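PDB 3S9V: abietadiene synthase, chloroplastic from Abies grandis, which belongs to the terpene synthase family, as a mainly helical enzyme whose chain includes an N-terminal terpene synthase domain and a metal-binding domain. Local coordinates for residues I664-S668 with R669-L673; N725-E728 with E729-R732; A107-A110 with C111-L115; K160-I164 with L165-L169. One frame throughout, in Å; residues are numbered along the deposited sequence.

Interaction 1 (I664-S668 with R669-L673)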
# COMPACT_ATOMS: atom_id res chain seq x y z
N ILE A 664 -21.05 -1.86 -17.58
CA ILE A 664 -21.17 -0.91 -16.47
C ILE A 664 -22.54 -0.24 -16.40
O ILE A 664 -22.73 0.70 -15.63
CB ILE A 664 -20.11 0.21 -16.58
CG1 ILE A 664 -20.35 1.02 -17.86
CG2 ILE A 664 -18.72 -0.40 -16.56
CD1 ILE A 664 -19.56 2.31 -17.94
N ASP A 665 -23.49 -0.73 -17.20
CA ASP A 665 -24.82 -0.14 -17.21
C ASP A 665 -25.66 -0.60 -16.03
O ASP A 665 -25.19 -1.34 -15.17
CB ASP A 665 -25.56 -0.44 -18.54
CG ASP A 665 -25.86 -1.92 -18.73
OD1 ASP A 665 -26.08 -2.63 -17.73
OD2 ASP A 665 -25.89 -2.37 -19.90
N ARG A 666 -26.91 -0.16 -15.99
CA ARG A 666 -27.79 -0.50 -14.89
C ARG A 666 -28.10 -1.99 -14.74
O ARG A 666 -28.52 -2.44 -13.67
CB ARG A 666 -29.08 0.32 -15.00
CG ARG A 666 -28.83 1.83 -14.94
CD ARG A 666 -30.12 2.56 -14.68
NE ARG A 666 -30.02 4.02 -14.68
CZ ARG A 666 -29.52 4.76 -13.70
NH1 ARG A 666 -29.52 6.09 -13.81
NH2 ARG A 666 -29.01 4.19 -12.61
N GLU A 667 -27.87 -2.75 -15.80
CA GLU A 667 -28.10 -4.19 -15.78
C GLU A 667 -26.88 -4.98 -15.30
O GLU A 667 -26.98 -6.18 -15.06
CB GLU A 667 -28.49 -4.69 -17.18
CG GLU A 667 -29.99 -4.61 -17.48
CD GLU A 667 -30.58 -3.23 -17.25
OE1 GLU A 667 -30.11 -2.27 -17.89
OE2 GLU A 667 -31.53 -3.11 -16.43
N SER A 668 -25.73 -4.33 -15.16
CA SER A 668 -24.53 -5.03 -14.71
C SER A 668 -24.44 -5.18 -13.19
O SER A 668 -24.86 -4.30 -12.43
CB SER A 668 -23.26 -4.31 -15.21
OG SER A 668 -23.04 -3.09 -14.52
N ARG A 669 -23.89 -6.30 -12.75
CA ARG A 669 -23.73 -6.58 -11.33
C ARG A 669 -22.77 -5.55 -10.74
O ARG A 669 -22.94 -5.12 -9.60
CB ARG A 669 -23.16 -7.99 -11.14
CG ARG A 669 -22.85 -8.38 -9.71
CD ARG A 669 -24.12 -8.48 -8.86
NE ARG A 669 -23.84 -8.99 -7.52
CZ ARG A 669 -24.72 -9.00 -6.52
NH1 ARG A 669 -25.94 -8.53 -6.70
NH2 ARG A 669 -24.37 -9.47 -5.33
N PHE A 670 -21.78 -5.15 -11.53
CA PHE A 670 -20.76 -4.19 -11.11
C PHE A 670 -21.37 -2.87 -10.64
O PHE A 670 -21.17 -2.45 -9.50
CB PHE A 670 -19.79 -3.96 -12.27
CG PHE A 670 -18.50 -3.27 -11.89
CD1 PHE A 670 -18.03 -3.31 -10.59
CD2 PHE A 670 -17.76 -2.58 -12.85
CE1 PHE A 670 -16.82 -2.70 -10.24
CE2 PHE A 670 -16.56 -1.96 -12.51
CZ PHE A 670 -16.09 -2.02 -11.21
N LEU A 671 -22.14 -2.22 -11.51
CA LEU A 671 -22.78 -0.96 -11.16
C LEU A 671 -23.81 -1.14 -10.04
O LEU A 671 -23.98 -0.26 -9.20
CB LEU A 671 -23.47 -0.36 -12.39
CG LEU A 671 -23.80 1.14 -12.30
CD1 LEU A 671 -22.54 1.94 -12.62
CD2 LEU A 671 -24.91 1.50 -13.27
N GLN A 672 -24.51 -2.27 -10.04
CA GLN A 672 -25.51 -2.54 -9.02
C GLN A 672 -24.89 -2.61 -7.63
O GLN A 672 -25.44 -2.07 -6.67
CB GLN A 672 -26.25 -3.85 -9.34
CG GLN A 672 -27.03 -3.79 -10.66
CD GLN A 672 -27.66 -5.11 -11.06
OE1 GLN A 672 -27.18 -6.18 -10.69
NE2 GLN A 672 -28.74 -5.04 -11.83
N LEU A 673 -23.74 -3.26 -7.52
CA LEU A 673 -23.05 -3.39 -6.24
C LEU A 673 -22.57 -2.03 -5.73
O LEU A 673 -22.59 -1.76 -4.52
CB LEU A 673 -21.86 -4.34 -6.38
CG LEU A 673 -22.19 -5.83 -6.32
CD1 LEU A 673 -20.96 -6.64 -6.72
CD2 LEU A 673 -22.63 -6.20 -4.91

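Interaction 2 (N725-E728 with E729-R732)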
# COMPACT_ATOMS: atom_id res chain seq x y z
N ASN A 725 -20.07 -7.80 2.60
CA ASN A 725 -19.99 -8.87 1.62
C ASN A 725 -20.09 -8.27 0.23
O ASN A 725 -19.45 -8.75 -0.70
CB ASN A 725 -21.11 -9.89 1.84
CG ASN A 725 -20.99 -10.61 3.18
OD1 ASN A 725 -19.91 -11.06 3.56
ND2 ASN A 725 -22.11 -10.72 3.89
N ALA A 726 -20.87 -7.20 0.11
CA ALA A 726 -21.05 -6.51 -1.16
C ALA A 726 -19.75 -5.83 -1.59
O ALA A 726 -19.42 -5.81 -2.78
CB ALA A 726 -22.16 -5.48 -1.04
N LEU A 727 -19.03 -5.27 -0.62
CA LEU A 727 -17.77 -4.60 -0.92
C LEU A 727 -16.74 -5.64 -1.34
O LEU A 727 -15.87 -5.38 -2.19
CB LEU A 727 -17.25 -3.83 0.31
CG LEU A 727 -17.85 -2.46 0.59
CD1 LEU A 727 -17.44 -1.98 1.98
CD2 LEU A 727 -17.40 -1.48 -0.49
N GLU A 728 -16.85 -6.82 -0.75
CA GLU A 728 -15.94 -7.91 -1.06
C GLU A 728 -16.22 -8.38 -2.48
O GLU A 728 -15.29 -8.63 -3.26
CB GLU A 728 -16.15 -9.03 -0.05
CG GLU A 728 -14.99 -9.99 0.09
CD GLU A 728 -14.97 -10.66 1.46
OE1 GLU A 728 -16.01 -11.22 1.87
OE2 GLU A 728 -13.91 -10.63 2.12
N GLU A 729 -17.49 -8.47 -2.84
CA GLU A 729 -17.87 -8.89 -4.18
C GLU A 729 -17.45 -7.79 -5.17
O GLU A 729 -17.03 -8.08 -6.30
CB GLU A 729 -19.39 -9.14 -4.28
CG GLU A 729 -19.80 -9.60 -5.68
CD GLU A 729 -21.23 -10.13 -5.79
OE1 GLU A 729 -21.68 -10.35 -6.94
OE2 GLU A 729 -21.90 -10.32 -4.75
N LEU A 730 -17.55 -6.54 -4.73
CA LEU A 730 -17.17 -5.40 -5.57
C LEU A 730 -15.66 -5.44 -5.87
O LEU A 730 -15.24 -5.04 -6.96
CB LEU A 730 -17.54 -4.08 -4.88
CG LEU A 730 -17.34 -2.81 -5.71
CD1 LEU A 730 -18.18 -2.90 -6.98
CD2 LEU A 730 -17.73 -1.60 -4.89
N ASN A 731 -14.86 -5.92 -4.92
CA ASN A 731 -13.42 -6.02 -5.16
C ASN A 731 -13.18 -6.97 -6.33
O ASN A 731 -12.45 -6.66 -7.26
CB ASN A 731 -12.67 -6.59 -3.96
CG ASN A 731 -12.43 -5.58 -2.87
OD1 ASN A 731 -12.26 -4.39 -3.13
ND2 ASN A 731 -12.39 -6.06 -1.63
N ARG A 732 -13.81 -8.14 -6.26
CA ARG A 732 -13.62 -9.13 -7.30
C ARG A 732 -14.01 -8.59 -8.66
O ARG A 732 -13.35 -8.87 -9.65
CB ARG A 732 -14.40 -10.42 -7.01
CG ARG A 732 -14.01 -11.58 -7.93
CD ARG A 732 -14.66 -12.88 -7.50
NE ARG A 732 -16.11 -12.75 -7.40
CZ ARG A 732 -16.92 -13.68 -6.90
NH1 ARG A 732 -18.23 -13.46 -6.84
NH2 ARG A 732 -16.42 -14.82 -6.45

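Interaction 3 (A107-A110 with C111-L115)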
# COMPACT_ATOMS: atom_id res chain seq x y z
N ALA A 107 31.24 -5.03 12.37
CA ALA A 107 32.10 -4.97 11.20
C ALA A 107 33.58 -4.80 11.55
O ALA A 107 34.44 -5.42 10.93
CB ALA A 107 31.65 -3.83 10.27
N THR A 108 33.87 -3.96 12.54
CA THR A 108 35.26 -3.72 12.93
C THR A 108 35.89 -4.99 13.47
O THR A 108 37.00 -5.37 13.08
CB THR A 108 35.38 -2.59 13.99
OG1 THR A 108 34.73 -1.40 13.51
CG2 THR A 108 36.84 -2.27 14.25
N LEU A 109 35.20 -5.66 14.38
CA LEU A 109 35.73 -6.89 14.94
C LEU A 109 36.00 -7.87 13.81
O LEU A 109 37.08 -8.44 13.71
CB LEU A 109 34.73 -7.48 15.94
CG LEU A 109 35.16 -8.77 16.63
CD1 LEU A 109 36.52 -8.59 17.28
CD2 LEU A 109 34.12 -9.16 17.67
N ALA A 110 35.00 -8.07 12.94
CA ALA A 110 35.15 -8.98 11.81
C ALA A 110 36.34 -8.63 10.91
O ALA A 110 37.07 -9.52 10.48
CB ALA A 110 33.87 -8.99 10.99
N CYS A 111 36.54 -7.35 10.61
CA CYS A 111 37.66 -6.96 9.76
C CYS A 111 39.03 -7.11 10.44
O CYS A 111 40.01 -7.50 9.81
CB CYS A 111 37.48 -5.52 9.26
SG CYS A 111 36.11 -5.34 8.11
N ILE A 112 39.08 -6.81 11.73
CA ILE A 112 40.32 -6.92 12.49
C ILE A 112 40.78 -8.37 12.54
O ILE A 112 41.97 -8.67 12.41
CB ILE A 112 40.13 -6.40 13.92
CG1 ILE A 112 40.09 -4.87 13.91
CG2 ILE A 112 41.21 -6.92 14.84
CD1 ILE A 112 39.71 -4.27 15.24
N ILE A 113 39.83 -9.28 12.71
CA ILE A 113 40.18 -10.70 12.76
C ILE A 113 40.72 -11.17 11.42
O ILE A 113 41.72 -11.89 11.37
CB ILE A 113 38.94 -11.53 13.19
CG1 ILE A 113 38.62 -11.23 14.66
CG2 ILE A 113 39.18 -13.01 12.96
CD1 ILE A 113 37.37 -11.91 15.18
N THR A 114 40.09 -10.75 10.33
CA THR A 114 40.51 -11.15 8.98
C THR A 114 41.87 -10.58 8.58
O THR A 114 42.69 -11.28 7.98
CB THR A 114 39.46 -10.74 7.93
OG1 THR A 114 38.20 -11.33 8.26
CG2 THR A 114 39.88 -11.20 6.54
N LEU A 115 42.12 -9.31 8.88
CA LEU A 115 43.41 -8.72 8.54
C LEU A 115 44.51 -9.39 9.39
O LEU A 115 45.62 -9.62 8.91
CB LEU A 115 43.40 -7.21 8.76
CG LEU A 115 42.40 -6.43 7.90
CD1 LEU A 115 42.55 -4.95 8.17
CD2 LEU A 115 42.66 -6.72 6.43

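Interaction 4 (K160-I164 with L165-L169)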
# COMPACT_ATOMS: atom_id res chain seq x y z
N LYS A 160 35.13 -14.60 20.99
CA LYS A 160 35.89 -15.78 21.40
C LYS A 160 37.05 -16.04 20.45
O LYS A 160 38.13 -16.44 20.89
CB LYS A 160 34.97 -17.01 21.47
CG LYS A 160 33.85 -16.84 22.49
CD LYS A 160 32.86 -18.00 22.49
CE LYS A 160 33.48 -19.27 23.03
NZ LYS A 160 32.45 -20.33 23.21
N GLU A 161 36.84 -15.81 19.16
CA GLU A 161 37.92 -16.02 18.18
C GLU A 161 39.04 -15.06 18.53
O GLU A 161 40.19 -15.44 18.67
CB GLU A 161 37.47 -15.71 16.75
CG GLU A 161 36.31 -16.53 16.18
CD GLU A 161 36.16 -16.32 14.67
OE1 GLU A 161 36.97 -16.89 13.91
OE2 GLU A 161 35.25 -15.57 14.25
N ALA A 162 38.67 -13.78 18.65
CA ALA A 162 39.61 -12.71 18.97
C ALA A 162 40.44 -13.04 20.20
O ALA A 162 41.66 -12.83 20.20
CB ALA A 162 38.84 -11.39 19.17
N LYS A 163 39.79 -13.54 21.24
CA LYS A 163 40.48 -13.89 22.47
C LYS A 163 41.54 -14.95 22.18
O LYS A 163 42.69 -14.82 22.61
CB LYS A 163 39.48 -14.39 23.51
CG LYS A 163 40.05 -14.53 24.92
CD LYS A 163 38.95 -14.73 25.95
CE LYS A 163 39.53 -14.72 27.37
NZ LYS A 163 38.48 -14.83 28.44
N ILE A 164 41.16 -16.00 21.45
CA ILE A 164 42.10 -17.07 21.10
C ILE A 164 43.29 -16.52 20.32
O ILE A 164 44.41 -17.01 20.46
CB ILE A 164 41.41 -18.18 20.25
CG1 ILE A 164 40.29 -18.84 21.06
CG2 ILE A 164 42.44 -19.22 19.81
CD1 ILE A 164 40.76 -19.63 22.26
N LEU A 165 43.06 -15.51 19.48
CA LEU A 165 44.13 -14.91 18.69
C LEU A 165 44.91 -13.88 19.50
O LEU A 165 45.86 -13.27 18.99
CB LEU A 165 43.56 -14.23 17.44
CG LEU A 165 43.02 -15.11 16.31
CD1 LEU A 165 42.47 -14.23 15.19
CD2 LEU A 165 44.12 -16.02 15.79
N GLY A 166 44.50 -13.68 20.74
CA GLY A 166 45.21 -12.74 21.59
C GLY A 166 45.00 -11.25 21.33
O GLY A 166 45.82 -10.44 21.76
N LEU A 167 43.92 -10.88 20.65
CA LEU A 167 43.67 -9.47 20.39
C LEU A 167 43.36 -8.72 21.69
O LEU A 167 42.62 -9.20 22.55
CB LEU A 167 42.50 -9.32 19.41
CG LEU A 167 42.73 -9.88 18.01
CD1 LEU A 167 41.49 -9.63 17.17
CD2 LEU A 167 43.95 -9.23 17.37
N ASP A 168 43.94 -7.53 21.83
CA ASP A 168 43.77 -6.71 23.03
C ASP A 168 42.44 -5.96 23.07
O ASP A 168 42.35 -4.81 22.65
CB ASP A 168 44.94 -5.73 23.14
CG ASP A 168 44.91 -4.93 24.43
OD1 ASP A 168 44.58 -5.50 25.49
OD2 ASP A 168 45.22 -3.72 24.38
N LEU A 169 41.42 -6.62 23.59
CA LEU A 169 40.10 -6.01 23.69
C LEU A 169 39.60 -6.02 25.13
O LEU A 169 39.98 -6.88 25.93
CB LEU A 169 39.10 -6.76 22.79
CG LEU A 169 39.43 -6.82 21.29
CD1 LEU A 169 38.38 -7.64 20.56
CD2 LEU A 169 39.50 -5.41 20.73

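Interaction 1 (I664-S668 with R669-L673)
Ser-668 is the N-cap of helix 669-693, and the type I beta turn that leads into it, from Asp-665 to Ser-668, packs against the helix's first turn. The serine OG accepts from Leu-671 N at 3.3 Å, in a nearly straight bond (165° at the hydrogen). A chi1 of 73° puts OG between the backbone N and the carbonyl carbon, where it faces both the helix and the turn. On the turn side OG donates to Asp-665 O at 2.8 Å, lying in the plane of that carbonyl, which also accepts from Ser-668 N. The Asp-665 side chain adds an Asx turn: OD1 accepts from Glu-667 N at 2.6 Å, met from above the carboxylate plane.

Leu-671 fits against the same backbone, with CD1 3.3 Å from Ile-664 O and CB 3.4 Å from Asp-665 O. Gln-672, extended beyond CG, carries NE2 to Arg-666 O at 3.2 Å. NE2 lies in the carbonyl plane of Arg-666, but that oxygen is tilted from the glutamine's own amide plane, and the bond is bent to 136°. Beyond the segments, Leu-671 rests on Val-645 and Leu-646 of helix 641-648.

One hydroxyl therefore gives its proton to the turn while its oxygen takes up a backbone N-H of the first helical turn, and the glutamine amide ties a further loop carbonyl to the helix.

Interaction 2 (N725-E728 with E729-R732)
Asn-725 and Glu-729 meet one helical turn apart near the C-terminal end of the long helix 712-736, in the C-terminal metal-binding region of the terpene synthase, where alpha-helical i to i+4 bonds, the last of them weak, join the two segments. Glu-729 N donates to Asn-725 O at 2.9 Å. The Glu-729 side chain leaves with CG anti to the backbone N (chi1 -179°) and stays extended, which carries the carboxylate away from the earlier turn to helix 669-693, where OE1 forms a salt bridge with Arg-669 NE.

Leu-730 follows, its N bonded to Ala-726 O at 2.8 Å. Its CB sits over the preceding turn, 3.3 Å from Ala-726 O, while CD2 comes to 4.4 Å from CD2 of Leu-727, a loose apolar contact. Both leucines are buried and pack on helix 741-757: Leu-730 on Phe-748 and Ala-751, Leu-727 on Gln-755.

Asn-731 N donates to Leu-727 O at 3.0 Å. The amide of this buried asparagine lies alongside the same carbonyl, its CG 3.5 Å from Leu-727 O, yet its polar atoms are satisfied elsewhere: OD1 is bonded to Trp-425 NE1 and His-426 NE2, and ND2 to Ser-376 O. The hydroxyl of Ser-376 also holds OE2 of Glu-728, so one loop residue engages side chains from both segments.

At Arg-732 the helical bonding becomes long, its N reaching Glu-728 O only weakly, at 3.4 Å. That oxygen has a second weak donor in Asn-731 N, whose bond is sharply bent at 123°.

Interaction 3 (A107-A110 with C111-L115)
The flat groups that meet between Ala-107 to Ala-110 and Cys-111 to Leu-115 are peptide units of helix 101-117, since none of these side chains carries a ring or an amide. Cys-111 N donates to Ala-107 O and Ile-112 N to Thr-108 O, both at 2.9 Å, and Ile-113 N to Leu-109 O at 3.0 Å. Thr-114 N to Ala-110 O is the longest of the four, at 3.3 Å.

Two pairs of side chains meet through methyl groups over this backbone. Thr-108 turns CG2 anti to its N (OG1 chi1 -55°), which carries the methyl to 3.6 Å from Ile-112 CD1; the two side chains cross obliquely. Leu-109 CD1 touches Ile-113 CD1 at 4.0 Å in the same manner. Each isoleucine also drapes its CG1 over the carbonyl that binds its own N-H, Ile-112 CG1 lying 3.2 Å from Thr-108 O. Around them, Phe-131 and Ile-129 of helix 122-136 face the first pair, and Met-158 of helix 151-164 faces the second.

Every residue in contact is buried, and the threonine hydroxyls find partners accordingly: Thr-108 OG1 bonds to Arg-104 O and Trp-93 N, and Thr-114 OG1 is bonded to Ala-60 O, with Ala-110 O also within reach of the same hydroxyl. Buried hydroxyls are thus paired with backbone atoms, while Leu-109, Ile-112 and Ile-113 meet the neighbouring helices through hydrocarbon.

Interaction 4 (K160-I164 with L165-L169)
Ala-162 CB lies against the ends of two leucines that follow its helix, meeting Leu-167 CD1 at 3.8 Å and Leu-169 CD1 at 4.0 Å. Both leucines follow a Schellman motif that closes helix 151-164. Leu-167 N donates to Ala-162 O at 3.0 Å, five residues back, and Gly-166 N to Lys-163 O at 2.8 Å, coming from well above the plane of that carbonyl. The chain leaves the helical path at Gly-166, with a positive phi of 75°. Just before it, Leu-165 N still makes a regular helical bond to Glu-161 O at 3.0 Å.

Leu-167 holds CG beside its backbone N (chi1 -64°), which directs CD1 back over the alanine. All three leucines of the exit loop pack on helix 101-117: Leu-165 on Leu-117, Leu-167 on Thr-116, Leu-169 on Leu-109. Glu-161 OE1 is held in a salt bridge by Arg-64 NH1.

The carbonyls of Glu-161, Ala-162 and Lys-163 are in this way bonded by N-H groups of the departing chain, while Ala-162 packs against that chain as it leaves.

The four contacts form two pairs on opposite sides of the chain's centre. Interactions 3 and 4 come first in sequence, with centres 11 Å apart: helix 101-117 lies against the end of helix 151-164 and its exit loop, Ile-112 CG2 touching Leu-167 CD1 and Leu-109 CD1 touching Leu-169 CD1. Interactions 1 and 2 follow in the C-terminal, metal-binding part, with centres 13 Å apart, where the start of helix 669-693 packs on helix 712-736 through Phe-670 on Leu-730 and Leu-673 on Glu-729, beside the Arg-669 to Glu-729 salt bridge. Between the pairs no atoms touch; interactions 2 and 3 approach to about 46 Å between nearest atoms. Each pair therefore joins helices within its own region, without linking the two regions directly.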